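Side-chain contact in putative uncharacterized protein (PDB 3VU0), which is the C-terminal globular domain of the archaeal oligosaccharyltransferase AglB, a mixed helix-and-strand fold that contains the AglB core domain: residues 75-80 with 145-150. Sequence-based numbering, arbitrary orientation.
Sequences EAMKIV and THFRLL
M77, a selenomethionine in the helix 73-83, reaches two aromatic rings with its side chain, meeting each obliquely: those of H146, just before the strand 147-153, and F147, its first residue. Its CG lies 3.6 Å from CD2 of H146, approaching the imidazole at a slant, while SE comes within 3.7 Å of H146 CB. The same SE reaches CZ of F147 at 3.9 Å, and its separation from the centroid of that ring is 4.8 Å, at 47° off the ring normal. With CG anti to the carbonyl carbon (chi1 -75°) and a bend at chi2 (-58°), selenium is carried to both residues. One turn further along the helix, V80 adds a second apolar touch: its CG2 sits at the edge of the F147 ring, near the ring plane, 4.1 Å from CZ. The phenyl group is buried, and M132 and L136 of the helix 132-138 and V161 of the neighbouring strand also pack on it. H146 is more peripheral, partly exposed, with CG2 of T145 above one face of its imidazole, toward the rim. At the beginning of the same helix, the carboxylate oxygens of E73 accept hydrogen bonds from the backbone N-H groups of T145 and H146, a second tie between the two parts. M77 on F147 is a Met-aromatic contact, with V80 as an apolar neighbour; together they pack the helix 73-83 against the start of an outermost strand of the mixed sheet in this α/β domain.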
loop_
_atom_site.group_PDB
_atom_site.type_symbol
_atom_site.label_atom_id
_atom_site.label_comp_id
_atom_site.label_asym_id
_atom_site.label_seq_id
_atom_site.Cartn_x
_atom_site.Cartn_y
_atom_site.Cartn_z
ATOM N N GLU A 75 -13.331 -7.763 -0.676
ATOM C CA GLU A 75 -13.348 -6.675 -1.644
ATOM C C GLU A 75 -11.938 -6.369 -2.134
ATOM O O GLU A 75 -11.736 -6.027 -3.299
ATOM C CB GLU A 75 -13.959 -5.418 -1.024
ATOM C CG GLU A 75 -15.477 -5.409 -0.992
ATOM C CD GLU A 75 -16.083 -5.474 -2.380
ATOM O OE1 GLU A 75 -15.643 -4.703 -3.258
ATOM O OE2 GLU A 75 -17.006 -6.289 -2.591
ATOM N N ALA A 76 -10.963 -6.499 -1.241
ATOM C CA ALA A 76 -9.572 -6.232 -1.586
ATOM C C ALA A 76 -9.026 -7.264 -2.572
ATOM O O ALA A 76 -8.243 -6.931 -3.460
ATOM C CB ALA A 76 -8.721 -6.223 -0.323
HETATM N N MSE A 77 -9.446 -8.516 -2.418
HETATM C CA MSE A 77 -8.979 -9.583 -3.296
HETATM C C MSE A 77 -9.466 -9.431 -4.735
HETATM O O MSE A 77 -8.890 -10.008 -5.649
HETATM C CB MSE A 77 -9.393 -10.946 -2.738
HETATM C CG MSE A 77 -8.558 -11.403 -1.545
HETATM SE SE MSE A 77 -6.654 -11.523 -1.950
HETATM C CE MSE A 77 -6.648 -13.164 -2.973
ATOM N N LYS A 78 -10.523 -8.654 -4.940
ATOM C CA LYS A 78 -11.031 -8.437 -6.291
ATOM C C LYS A 78 -9.985 -7.667 -7.084
ATOM O O LYS A 78 -9.732 -7.962 -8.251
ATOM C CB LYS A 78 -12.343 -7.656 -6.248
ATOM C CG LYS A 78 -13.486 -8.452 -5.650
ATOM C CD LYS A 78 -14.753 -7.628 -5.577
ATOM C CE LYS A 78 -15.903 -8.456 -5.032
ATOM N NZ LYS A 78 -17.111 -7.619 -4.810
ATOM N N ILE A 79 -9.372 -6.681 -6.436
ATOM C CA ILE A 79 -8.330 -5.873 -7.064
ATOM C C ILE A 79 -7.073 -6.722 -7.267
ATOM O O ILE A 79 -6.396 -6.621 -8.296
ATOM C CB ILE A 79 -7.992 -4.655 -6.182
ATOM C CG1 ILE A 79 -9.218 -3.744 -6.088
ATOM C CG2 ILE A 79 -6.805 -3.903 -6.758
ATOM C CD1 ILE A 79 -9.335 -3.005 -4.777
ATOM N N VAL A 80 -6.762 -7.556 -6.280
ATOM C CA VAL A 80 -5.600 -8.429 -6.363
ATOM C C VAL A 80 -5.722 -9.368 -7.562
ATOM O O VAL A 80 -4.768 -9.553 -8.317
ATOM C CB VAL A 80 -5.445 -9.271 -5.084
ATOM C CG1 VAL A 80 -4.480 -10.427 -5.331
ATOM C CG2 VAL A 80 -4.938 -8.389 -3.950
ATOM N N THR A 145 -6.363 -13.107 6.234
ATOM C CA THR A 145 -6.264 -14.487 5.776
ATOM C C THR A 145 -5.433 -14.656 4.510
ATOM O O THR A 145 -4.715 -15.646 4.369
ATOM C CB THR A 145 -7.668 -15.086 5.509
ATOM O OG1 THR A 145 -8.367 -15.234 6.749
ATOM C CG2 THR A 145 -7.560 -16.445 4.834
ATOM N N HIS A 146 -5.531 -13.691 3.598
ATOM C CA HIS A 146 -4.819 -13.767 2.319
ATOM C C HIS A 146 -3.536 -12.947 2.211
ATOM O O HIS A 146 -2.967 -12.829 1.126
ATOM C CB HIS A 146 -5.756 -13.347 1.185
ATOM C CG HIS A 146 -7.082 -14.040 1.206
ATOM N ND1 HIS A 146 -7.214 -15.404 1.056
ATOM C CD2 HIS A 146 -8.337 -13.556 1.365
ATOM C CE1 HIS A 146 -8.492 -15.731 1.123
ATOM N NE2 HIS A 146 -9.195 -14.629 1.310
ATOM N N PHE A 147 -3.079 -12.380 3.320
ATOM C CA PHE A 147 -1.862 -11.575 3.300
ATOM C C PHE A 147 -0.989 -11.933 4.488
ATOM O O PHE A 147 -1.493 -12.225 5.570
ATOM C CB PHE A 147 -2.218 -10.088 3.359
ATOM C CG PHE A 147 -3.085 -9.630 2.229
ATOM C CD1 PHE A 147 -2.521 -9.191 1.036
ATOM C CD2 PHE A 147 -4.473 -9.669 2.346
ATOM C CE1 PHE A 147 -3.321 -8.795 -0.027
ATOM C CE2 PHE A 147 -5.284 -9.277 1.288
ATOM C CZ PHE A 147 -4.704 -8.838 0.097
ATOM N N ARG A 148 0.321 -11.902 4.286
ATOM C CA ARG A 148 1.260 -12.234 5.352
ATOM C C ARG A 148 2.499 -11.365 5.217
ATOM O O ARG A 148 3.061 -11.237 4.126
ATOM C CB ARG A 148 1.632 -13.722 5.262
ATOM C CG ARG A 148 2.669 -14.213 6.266
ATOM C CD ARG A 148 2.692 -15.740 6.280
ATOM N NE ARG A 148 2.985 -16.304 4.962
ATOM C CZ ARG A 148 2.657 -17.536 4.585
ATOM N NH1 ARG A 148 2.017 -18.344 5.422
ATOM N NH2 ARG A 148 2.974 -17.966 3.371
ATOM N N LEU A 149 2.913 -10.753 6.324
ATOM C CA LEU A 149 4.095 -9.906 6.317
ATOM C C LEU A 149 5.308 -10.756 5.957
ATOM O O LEU A 149 5.588 -11.777 6.593
ATOM C CB LEU A 149 4.291 -9.250 7.688
ATOM C CG LEU A 149 5.542 -8.378 7.841
ATOM C CD1 LEU A 149 5.546 -7.267 6.788
ATOM C CD2 LEU A 149 5.566 -7.786 9.247
ATOM N N LEU A 150 6.019 -10.324 4.923
ATOM C CA LEU A 150 7.189 -11.019 4.414
ATOM C C LEU A 150 8.478 -10.440 4.989
ATOM O O LEU A 150 9.325 -11.161 5.511
ATOM C CB LEU A 150 7.212 -10.890 2.889
ATOM C CG LEU A 150 7.742 -12.016 2.008
ATOM C CD1 LEU A 150 7.788 -11.522 0.560
ATOM C CD2 LEU A 150 9.116 -12.446 2.475
#